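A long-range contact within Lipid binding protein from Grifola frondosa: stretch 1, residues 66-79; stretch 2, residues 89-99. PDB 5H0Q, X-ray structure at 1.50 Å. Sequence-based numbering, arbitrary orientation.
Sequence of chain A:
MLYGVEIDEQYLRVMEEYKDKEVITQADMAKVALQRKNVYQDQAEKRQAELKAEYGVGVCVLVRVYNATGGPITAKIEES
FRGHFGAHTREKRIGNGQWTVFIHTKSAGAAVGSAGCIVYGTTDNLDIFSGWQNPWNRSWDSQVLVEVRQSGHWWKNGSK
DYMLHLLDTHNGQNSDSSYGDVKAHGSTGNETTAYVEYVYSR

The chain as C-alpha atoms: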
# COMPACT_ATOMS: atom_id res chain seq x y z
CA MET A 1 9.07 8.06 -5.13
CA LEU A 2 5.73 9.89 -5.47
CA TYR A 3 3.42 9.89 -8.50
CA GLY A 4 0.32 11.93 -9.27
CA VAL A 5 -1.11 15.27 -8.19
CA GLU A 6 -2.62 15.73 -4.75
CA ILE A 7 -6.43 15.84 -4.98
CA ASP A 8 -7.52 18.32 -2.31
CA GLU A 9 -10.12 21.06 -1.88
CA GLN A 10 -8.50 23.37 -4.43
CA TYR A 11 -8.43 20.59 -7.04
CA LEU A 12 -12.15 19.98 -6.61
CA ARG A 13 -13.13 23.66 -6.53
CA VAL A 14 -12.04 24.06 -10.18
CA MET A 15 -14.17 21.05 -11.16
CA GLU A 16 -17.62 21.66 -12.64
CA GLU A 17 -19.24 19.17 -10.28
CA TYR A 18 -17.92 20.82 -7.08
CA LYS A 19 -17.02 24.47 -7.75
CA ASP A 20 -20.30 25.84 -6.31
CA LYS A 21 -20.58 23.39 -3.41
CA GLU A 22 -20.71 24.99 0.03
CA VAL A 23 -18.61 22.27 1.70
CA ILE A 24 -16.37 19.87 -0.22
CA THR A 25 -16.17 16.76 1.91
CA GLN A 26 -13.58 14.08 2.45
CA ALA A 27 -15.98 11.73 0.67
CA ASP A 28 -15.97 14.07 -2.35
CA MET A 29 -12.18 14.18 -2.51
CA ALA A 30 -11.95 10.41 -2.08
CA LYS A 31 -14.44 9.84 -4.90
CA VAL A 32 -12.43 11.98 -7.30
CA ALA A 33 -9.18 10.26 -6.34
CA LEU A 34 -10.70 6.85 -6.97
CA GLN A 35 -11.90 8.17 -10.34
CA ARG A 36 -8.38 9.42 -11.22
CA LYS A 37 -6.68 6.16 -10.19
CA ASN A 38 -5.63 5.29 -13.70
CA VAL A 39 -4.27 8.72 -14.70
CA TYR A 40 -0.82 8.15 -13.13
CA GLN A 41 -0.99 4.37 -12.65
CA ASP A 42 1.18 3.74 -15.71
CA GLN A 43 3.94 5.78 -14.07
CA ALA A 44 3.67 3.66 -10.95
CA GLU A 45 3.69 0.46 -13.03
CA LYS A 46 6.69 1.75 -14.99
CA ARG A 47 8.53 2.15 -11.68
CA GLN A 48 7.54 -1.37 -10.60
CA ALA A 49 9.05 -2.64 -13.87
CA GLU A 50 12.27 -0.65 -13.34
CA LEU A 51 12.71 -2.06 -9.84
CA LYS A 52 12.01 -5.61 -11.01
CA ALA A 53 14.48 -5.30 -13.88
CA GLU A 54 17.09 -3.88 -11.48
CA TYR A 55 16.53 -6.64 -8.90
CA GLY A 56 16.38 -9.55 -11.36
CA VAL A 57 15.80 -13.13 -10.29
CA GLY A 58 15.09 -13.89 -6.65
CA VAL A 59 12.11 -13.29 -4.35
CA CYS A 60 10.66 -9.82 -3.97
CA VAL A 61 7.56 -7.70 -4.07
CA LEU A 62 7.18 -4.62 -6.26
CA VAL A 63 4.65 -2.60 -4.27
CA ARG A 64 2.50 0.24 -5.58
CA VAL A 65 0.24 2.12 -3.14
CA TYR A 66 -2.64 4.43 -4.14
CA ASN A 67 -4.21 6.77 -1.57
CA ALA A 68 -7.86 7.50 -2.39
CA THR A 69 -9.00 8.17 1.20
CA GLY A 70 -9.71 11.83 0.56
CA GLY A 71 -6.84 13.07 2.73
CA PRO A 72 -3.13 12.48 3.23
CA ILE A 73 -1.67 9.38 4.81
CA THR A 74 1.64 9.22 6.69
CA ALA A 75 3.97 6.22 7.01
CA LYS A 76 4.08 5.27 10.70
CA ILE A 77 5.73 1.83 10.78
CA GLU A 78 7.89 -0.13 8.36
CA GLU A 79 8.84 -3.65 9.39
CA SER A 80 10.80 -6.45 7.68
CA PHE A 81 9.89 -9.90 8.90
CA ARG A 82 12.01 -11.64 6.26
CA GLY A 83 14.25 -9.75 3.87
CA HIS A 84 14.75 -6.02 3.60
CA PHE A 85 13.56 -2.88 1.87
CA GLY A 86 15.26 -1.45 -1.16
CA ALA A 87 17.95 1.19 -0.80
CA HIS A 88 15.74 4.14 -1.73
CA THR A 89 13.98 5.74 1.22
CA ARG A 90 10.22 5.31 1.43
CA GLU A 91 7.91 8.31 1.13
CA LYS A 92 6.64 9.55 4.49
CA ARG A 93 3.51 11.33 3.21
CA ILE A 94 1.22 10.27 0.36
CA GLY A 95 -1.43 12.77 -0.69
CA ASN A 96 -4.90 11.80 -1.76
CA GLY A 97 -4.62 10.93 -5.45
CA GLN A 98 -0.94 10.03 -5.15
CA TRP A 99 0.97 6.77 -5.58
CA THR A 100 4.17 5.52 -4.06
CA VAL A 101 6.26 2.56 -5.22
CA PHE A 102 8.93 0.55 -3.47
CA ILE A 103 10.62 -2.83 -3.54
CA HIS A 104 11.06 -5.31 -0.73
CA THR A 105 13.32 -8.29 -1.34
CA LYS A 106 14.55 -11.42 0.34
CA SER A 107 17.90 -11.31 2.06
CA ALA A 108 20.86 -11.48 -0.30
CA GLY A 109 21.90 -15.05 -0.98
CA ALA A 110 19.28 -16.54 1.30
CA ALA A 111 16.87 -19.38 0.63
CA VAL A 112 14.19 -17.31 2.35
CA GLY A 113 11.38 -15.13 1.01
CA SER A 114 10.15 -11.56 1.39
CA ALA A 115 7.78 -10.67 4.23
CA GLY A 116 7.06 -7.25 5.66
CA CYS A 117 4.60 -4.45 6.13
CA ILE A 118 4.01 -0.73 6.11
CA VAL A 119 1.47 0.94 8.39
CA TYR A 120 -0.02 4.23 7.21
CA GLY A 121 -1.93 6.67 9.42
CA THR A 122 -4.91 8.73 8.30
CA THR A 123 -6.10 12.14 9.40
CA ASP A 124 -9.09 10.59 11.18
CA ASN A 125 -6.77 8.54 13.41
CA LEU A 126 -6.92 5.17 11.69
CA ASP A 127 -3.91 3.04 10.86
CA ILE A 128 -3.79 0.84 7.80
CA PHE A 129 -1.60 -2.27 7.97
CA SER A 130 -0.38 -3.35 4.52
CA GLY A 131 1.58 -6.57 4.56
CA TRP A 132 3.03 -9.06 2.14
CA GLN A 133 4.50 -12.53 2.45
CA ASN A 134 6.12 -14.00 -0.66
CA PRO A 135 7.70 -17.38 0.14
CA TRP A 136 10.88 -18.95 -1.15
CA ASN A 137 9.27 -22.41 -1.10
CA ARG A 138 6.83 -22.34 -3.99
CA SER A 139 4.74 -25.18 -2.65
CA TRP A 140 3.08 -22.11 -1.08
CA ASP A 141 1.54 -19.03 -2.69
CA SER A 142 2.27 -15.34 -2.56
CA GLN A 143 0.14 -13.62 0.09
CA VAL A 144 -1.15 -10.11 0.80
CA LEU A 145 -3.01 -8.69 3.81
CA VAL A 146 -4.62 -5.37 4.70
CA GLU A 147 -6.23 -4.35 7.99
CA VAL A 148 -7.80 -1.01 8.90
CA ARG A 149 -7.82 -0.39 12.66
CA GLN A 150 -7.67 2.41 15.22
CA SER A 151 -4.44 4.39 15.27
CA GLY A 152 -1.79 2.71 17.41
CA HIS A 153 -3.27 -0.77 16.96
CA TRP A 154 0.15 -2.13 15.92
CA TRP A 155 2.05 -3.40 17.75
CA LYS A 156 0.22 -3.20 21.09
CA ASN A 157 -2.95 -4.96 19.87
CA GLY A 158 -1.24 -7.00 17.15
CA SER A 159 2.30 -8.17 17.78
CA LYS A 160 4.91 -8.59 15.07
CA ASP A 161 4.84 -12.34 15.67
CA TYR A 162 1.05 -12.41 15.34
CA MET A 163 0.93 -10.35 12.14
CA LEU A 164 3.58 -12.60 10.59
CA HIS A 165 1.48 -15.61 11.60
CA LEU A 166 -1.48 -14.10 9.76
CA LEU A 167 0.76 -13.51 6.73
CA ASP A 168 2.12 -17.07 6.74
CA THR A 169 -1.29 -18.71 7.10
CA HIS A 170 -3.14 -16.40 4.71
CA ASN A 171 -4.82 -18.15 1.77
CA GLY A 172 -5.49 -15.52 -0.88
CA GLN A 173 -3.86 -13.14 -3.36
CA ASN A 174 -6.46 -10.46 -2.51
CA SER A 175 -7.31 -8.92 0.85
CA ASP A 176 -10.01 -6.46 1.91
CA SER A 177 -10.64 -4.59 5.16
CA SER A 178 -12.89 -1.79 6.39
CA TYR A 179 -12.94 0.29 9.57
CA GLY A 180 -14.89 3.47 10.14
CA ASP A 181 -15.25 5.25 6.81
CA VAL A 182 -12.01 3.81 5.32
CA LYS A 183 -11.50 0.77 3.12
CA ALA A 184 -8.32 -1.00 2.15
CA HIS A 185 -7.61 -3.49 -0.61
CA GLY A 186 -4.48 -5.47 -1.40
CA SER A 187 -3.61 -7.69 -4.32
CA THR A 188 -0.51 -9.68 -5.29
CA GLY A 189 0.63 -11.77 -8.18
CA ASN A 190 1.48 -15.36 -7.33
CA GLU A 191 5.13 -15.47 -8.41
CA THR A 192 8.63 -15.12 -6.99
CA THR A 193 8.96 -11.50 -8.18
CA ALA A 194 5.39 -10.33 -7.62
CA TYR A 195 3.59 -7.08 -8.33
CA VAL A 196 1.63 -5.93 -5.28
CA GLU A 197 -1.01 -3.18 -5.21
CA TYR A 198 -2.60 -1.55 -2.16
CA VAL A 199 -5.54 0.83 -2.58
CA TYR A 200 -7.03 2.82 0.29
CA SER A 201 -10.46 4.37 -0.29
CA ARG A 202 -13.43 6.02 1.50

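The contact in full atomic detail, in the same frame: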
# COMPACT_ATOMS: atom_id res chain seq x y z
N TYR A 66 -1.83 3.29 -3.70
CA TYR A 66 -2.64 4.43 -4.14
C TYR A 66 -3.50 4.89 -2.97
O TYR A 66 -4.26 4.09 -2.41
CB TYR A 66 -3.55 4.09 -5.33
CG TYR A 66 -4.22 5.30 -5.92
CD1 TYR A 66 -3.47 6.34 -6.43
CD2 TYR A 66 -5.61 5.40 -5.96
CE1 TYR A 66 -4.08 7.45 -7.01
CE2 TYR A 66 -6.22 6.50 -6.53
CZ TYR A 66 -5.45 7.52 -7.03
OH TYR A 66 -6.03 8.60 -7.62
N ASN A 67 -3.41 6.17 -2.64
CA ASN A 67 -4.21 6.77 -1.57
C ASN A 67 -5.40 7.48 -2.18
O ASN A 67 -5.25 8.53 -2.81
CB ASN A 67 -3.37 7.73 -0.74
CG ASN A 67 -4.20 8.45 0.32
OD1 ASN A 67 -5.32 8.04 0.61
ND2 ASN A 67 -3.69 9.55 0.83
N ALA A 68 -6.60 6.90 -2.00
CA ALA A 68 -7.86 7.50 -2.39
C ALA A 68 -8.77 7.72 -1.18
O ALA A 68 -9.98 7.62 -1.31
CB ALA A 68 -8.57 6.63 -3.43
N THR A 69 -8.19 7.98 -0.00
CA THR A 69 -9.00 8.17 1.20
C THR A 69 -9.57 9.56 1.36
O THR A 69 -10.32 9.79 2.32
CB THR A 69 -8.19 7.88 2.45
OG1 THR A 69 -7.16 8.86 2.59
CG2 THR A 69 -7.65 6.48 2.46
N GLY A 70 -9.23 10.48 0.50
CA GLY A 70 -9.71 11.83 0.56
C GLY A 70 -8.85 12.76 1.40
O GLY A 70 -9.18 13.95 1.51
N GLY A 71 -7.80 12.25 2.01
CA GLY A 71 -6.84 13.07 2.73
C GLY A 71 -5.50 12.38 2.74
O GLY A 71 -5.35 11.25 2.23
N PRO A 72 -4.48 13.05 3.27
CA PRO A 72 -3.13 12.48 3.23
C PRO A 72 -2.94 11.36 4.23
O PRO A 72 -3.54 11.35 5.31
CB PRO A 72 -2.24 13.67 3.59
CG PRO A 72 -3.12 14.54 4.45
CD PRO A 72 -4.49 14.40 3.88
N ILE A 73 -2.06 10.43 3.89
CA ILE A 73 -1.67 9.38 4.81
C ILE A 73 -0.17 9.49 5.05
O ILE A 73 0.56 9.97 4.19
CB ILE A 73 -2.06 7.97 4.30
CG1 ILE A 73 -1.34 7.63 3.00
CG2 ILE A 73 -3.58 7.88 4.14
CD1 ILE A 73 -1.71 6.28 2.40
N THR A 74 0.26 9.10 6.25
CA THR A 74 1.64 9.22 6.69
C THR A 74 2.16 7.85 7.11
O THR A 74 1.49 7.14 7.87
CB THR A 74 1.76 10.22 7.84
OG1 THR A 74 1.34 11.51 7.36
CG2 THR A 74 3.19 10.32 8.35
N ALA A 75 3.36 7.49 6.64
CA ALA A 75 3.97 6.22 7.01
C ALA A 75 4.33 6.26 8.50
O ALA A 75 5.01 7.18 8.95
CB ALA A 75 5.22 5.96 6.18
N LYS A 76 3.83 5.30 9.26
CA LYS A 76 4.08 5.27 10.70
C LYS A 76 5.01 4.16 11.13
O LYS A 76 5.76 4.33 12.11
CB LYS A 76 2.77 5.11 11.47
CG LYS A 76 1.80 6.25 11.26
CD LYS A 76 0.60 6.11 12.14
CE LYS A 76 0.90 6.42 13.61
NZ LYS A 76 0.30 5.41 14.54
N ILE A 77 4.91 3.00 10.48
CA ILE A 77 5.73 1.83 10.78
C ILE A 77 6.14 1.21 9.46
O ILE A 77 5.32 1.13 8.53
CB ILE A 77 4.96 0.79 11.61
CG1 ILE A 77 4.52 1.38 12.94
CG2 ILE A 77 5.81 -0.43 11.85
CD1 ILE A 77 3.51 0.51 13.70
N GLU A 78 7.39 0.78 9.39
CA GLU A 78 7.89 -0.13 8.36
C GLU A 78 8.56 -1.28 9.08
O GLU A 78 9.37 -1.05 9.98
CB GLU A 78 8.91 0.53 7.45
CG GLU A 78 8.43 1.71 6.67
CD GLU A 78 9.58 2.38 5.95
OE1 GLU A 78 10.72 1.86 6.03
OE2 GLU A 78 9.35 3.42 5.31
N GLU A 79 8.23 -2.51 8.71
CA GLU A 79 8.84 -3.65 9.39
C GLU A 79 9.15 -4.75 8.38
O GLU A 79 8.29 -5.11 7.57
CB GLU A 79 7.90 -4.17 10.48
CG GLU A 79 8.43 -5.30 11.32
CD GLU A 79 9.57 -4.89 12.26
OE1 GLU A 79 9.77 -3.68 12.48
OE2 GLU A 79 10.25 -5.79 12.79
N THR A 89 14.83 5.47 0.07
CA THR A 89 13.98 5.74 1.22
C THR A 89 12.52 5.78 0.80
O THR A 89 12.18 6.24 -0.29
CB THR A 89 14.37 7.07 1.86
OG1 THR A 89 13.53 7.32 2.99
CG2 THR A 89 14.23 8.23 0.86
N ARG A 90 11.65 5.29 1.68
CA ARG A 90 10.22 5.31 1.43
C ARG A 90 9.67 6.72 1.65
O ARG A 90 10.23 7.53 2.40
CB ARG A 90 9.49 4.31 2.33
CG ARG A 90 9.60 2.83 1.92
CD ARG A 90 10.66 2.06 2.73
NE ARG A 90 11.94 2.01 2.06
CZ ARG A 90 13.09 1.75 2.67
NH1 ARG A 90 13.11 1.53 3.98
NH2 ARG A 90 14.21 1.73 1.97
N GLU A 91 8.56 7.01 0.98
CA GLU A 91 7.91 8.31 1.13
C GLU A 91 7.14 8.35 2.45
O GLU A 91 6.43 7.40 2.79
CB GLU A 91 6.97 8.58 -0.05
CG GLU A 91 7.71 8.89 -1.33
CD GLU A 91 8.45 10.22 -1.28
OE1 GLU A 91 7.99 11.12 -0.54
OE2 GLU A 91 9.48 10.36 -1.96
N LYS A 92 7.28 9.44 3.19
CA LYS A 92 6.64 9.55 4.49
C LYS A 92 5.19 10.00 4.38
O LYS A 92 4.39 9.72 5.28
CB LYS A 92 7.42 10.52 5.38
CG LYS A 92 8.06 9.87 6.60
CD LYS A 92 7.03 9.58 7.69
CE LYS A 92 7.14 10.56 8.85
NZ LYS A 92 6.99 11.98 8.42
N ARG A 93 4.84 10.72 3.33
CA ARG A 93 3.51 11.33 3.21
C ARG A 93 3.02 11.13 1.79
O ARG A 93 3.69 11.53 0.83
CB ARG A 93 3.56 12.83 3.53
CG ARG A 93 2.19 13.52 3.46
CD ARG A 93 2.33 15.01 3.43
NE ARG A 93 1.04 15.72 3.42
CZ ARG A 93 0.34 15.99 2.32
NH1 ARG A 93 0.77 15.58 1.14
NH2 ARG A 93 -0.81 16.65 2.40
N ILE A 94 1.85 10.52 1.65
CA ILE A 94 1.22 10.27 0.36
C ILE A 94 -0.09 11.05 0.32
O ILE A 94 -1.00 10.79 1.12
CB ILE A 94 0.97 8.78 0.13
CG1 ILE A 94 2.25 7.95 0.37
CG2 ILE A 94 0.42 8.59 -1.28
CD1 ILE A 94 2.00 6.50 0.42
N GLY A 95 -0.19 12.03 -0.58
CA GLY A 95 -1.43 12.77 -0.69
C GLY A 95 -2.54 11.94 -1.29
O GLY A 95 -2.31 10.92 -1.96
N ASN A 96 -3.77 12.39 -1.06
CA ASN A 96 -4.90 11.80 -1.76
C ASN A 96 -4.64 11.96 -3.25
O ASN A 96 -4.21 13.03 -3.69
CB ASN A 96 -6.17 12.54 -1.33
CG ASN A 96 -7.41 11.97 -1.94
OD1 ASN A 96 -7.68 10.78 -1.82
ND2 ASN A 96 -8.18 12.82 -2.58
N GLY A 97 -4.90 10.91 -4.03
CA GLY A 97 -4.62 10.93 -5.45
C GLY A 97 -3.19 10.63 -5.83
O GLY A 97 -2.87 10.69 -7.03
N GLN A 98 -2.33 10.33 -4.88
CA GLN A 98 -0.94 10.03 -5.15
C GLN A 98 -0.63 8.55 -4.95
O GLN A 98 -1.31 7.85 -4.19
CB GLN A 98 -0.01 10.89 -4.30
CG GLN A 98 -0.17 12.35 -4.65
CD GLN A 98 0.85 13.23 -3.99
OE1 GLN A 98 1.06 13.14 -2.80
NE2 GLN A 98 1.53 14.05 -4.78
N TRP A 99 0.38 8.10 -5.68
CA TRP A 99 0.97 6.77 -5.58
C TRP A 99 2.36 6.84 -4.95
O TRP A 99 3.09 7.83 -5.14
CB TRP A 99 1.19 6.13 -6.97
CG TRP A 99 -0.01 5.87 -7.81
CD1 TRP A 99 -0.64 6.75 -8.62
CD2 TRP A 99 -0.70 4.62 -7.93
NE1 TRP A 99 -1.69 6.12 -9.26
CE2 TRP A 99 -1.75 4.82 -8.84
CE3 TRP A 99 -0.52 3.36 -7.34
CZ2 TRP A 99 -2.62 3.80 -9.19
CZ3 TRP A 99 -1.39 2.35 -7.69
CH2 TRP A 99 -2.43 2.58 -8.60
O HOH W 1 -4.31 10.25 -9.28

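The two stretches run antiparallel and are joined by two short ladders whose register shifts by two residues between Tyr 66 and Ile 73, with loops between them. In the second ladder Ile 73 and Ile 94 form a hydrogen-bonded pair: Ile 73 N donates to Ile 94 O (3.0 Å, 171° at the hydrogen) and Ile 94 N returns a bond to Ile 73 O (2.9 Å, 168°). Ala 75 N extends the ladder to Lys 92 O at 2.8 Å. In the first, Asn 67 N donates to Gln 98 O at 3.1 Å and a nearly linear 176°, while Gly 97 N donates to Asn 67 O at 2.7 Å.

The Asn 67 side chain ties the ladders together. Asn 67 ND2 donates to Ile 94 O across the contact (3.0 Å) and to Gly 71 O within its own stretch (2.8 Å). Asn 67 OD1 accepts from Thr 69 N at 2.9 Å and Thr 69 OG1 at 2.8 Å, so the amide fixes the loop as well as the partner strand. Asn 96 answers from the second stretch: with chi1 in t, Asn 96 OD1 accepts from Gly 70 N at 2.8 Å. A carboxamide suits both buried sites because it satisfies backbone groups without bringing a charge.

The Asn 96 side chain and Gly 97 N belong to a type II turn from Gly 95 to Gln 98, closed by Gln 98 N to Gly 95 O at 3.0 Å. Gly 97 has phi/psi of 82/3° and Gly 70 89/-2°; at either, a CB would jam against the preceding carbonyl oxygen. At Gly 95, an ideal CB would lie 2.8 Å from Gln 98 OE1, the atom that accepts from Gly 95 N at that same distance.

Farther out, Glu 78 OE1 and Arg 90 NH1 form a salt bridge at 3.2 Å, with the carboxylate oxygen near the guanidinium plane and an N-H...O angle of 166°.

Packing completes the contact, which buries 871 Å² summed over both sides. Tyr 66 CB sits over the Trp 99 six-membered ring, 3.6 Å from its centroid and 9° off the normal, while Tyr 66 CD1 approaches Trp 99 CE2 to 3.3 Å; the aromatic planes meet obliquely at 38°. A water lies 2.9 Å from Tyr 66 OH and 2.7 Å from Gly 97 O, within hydrogen-bonding distance of both. The buried isoleucines share the other sheet face, Ile 73 CG1 lying 3.9 Å from Ile 94 CB. At the more open margin, Pro 72 CB covers one face of the Arg 93 guanidinium, 3.5 Å from Arg 93 NH2.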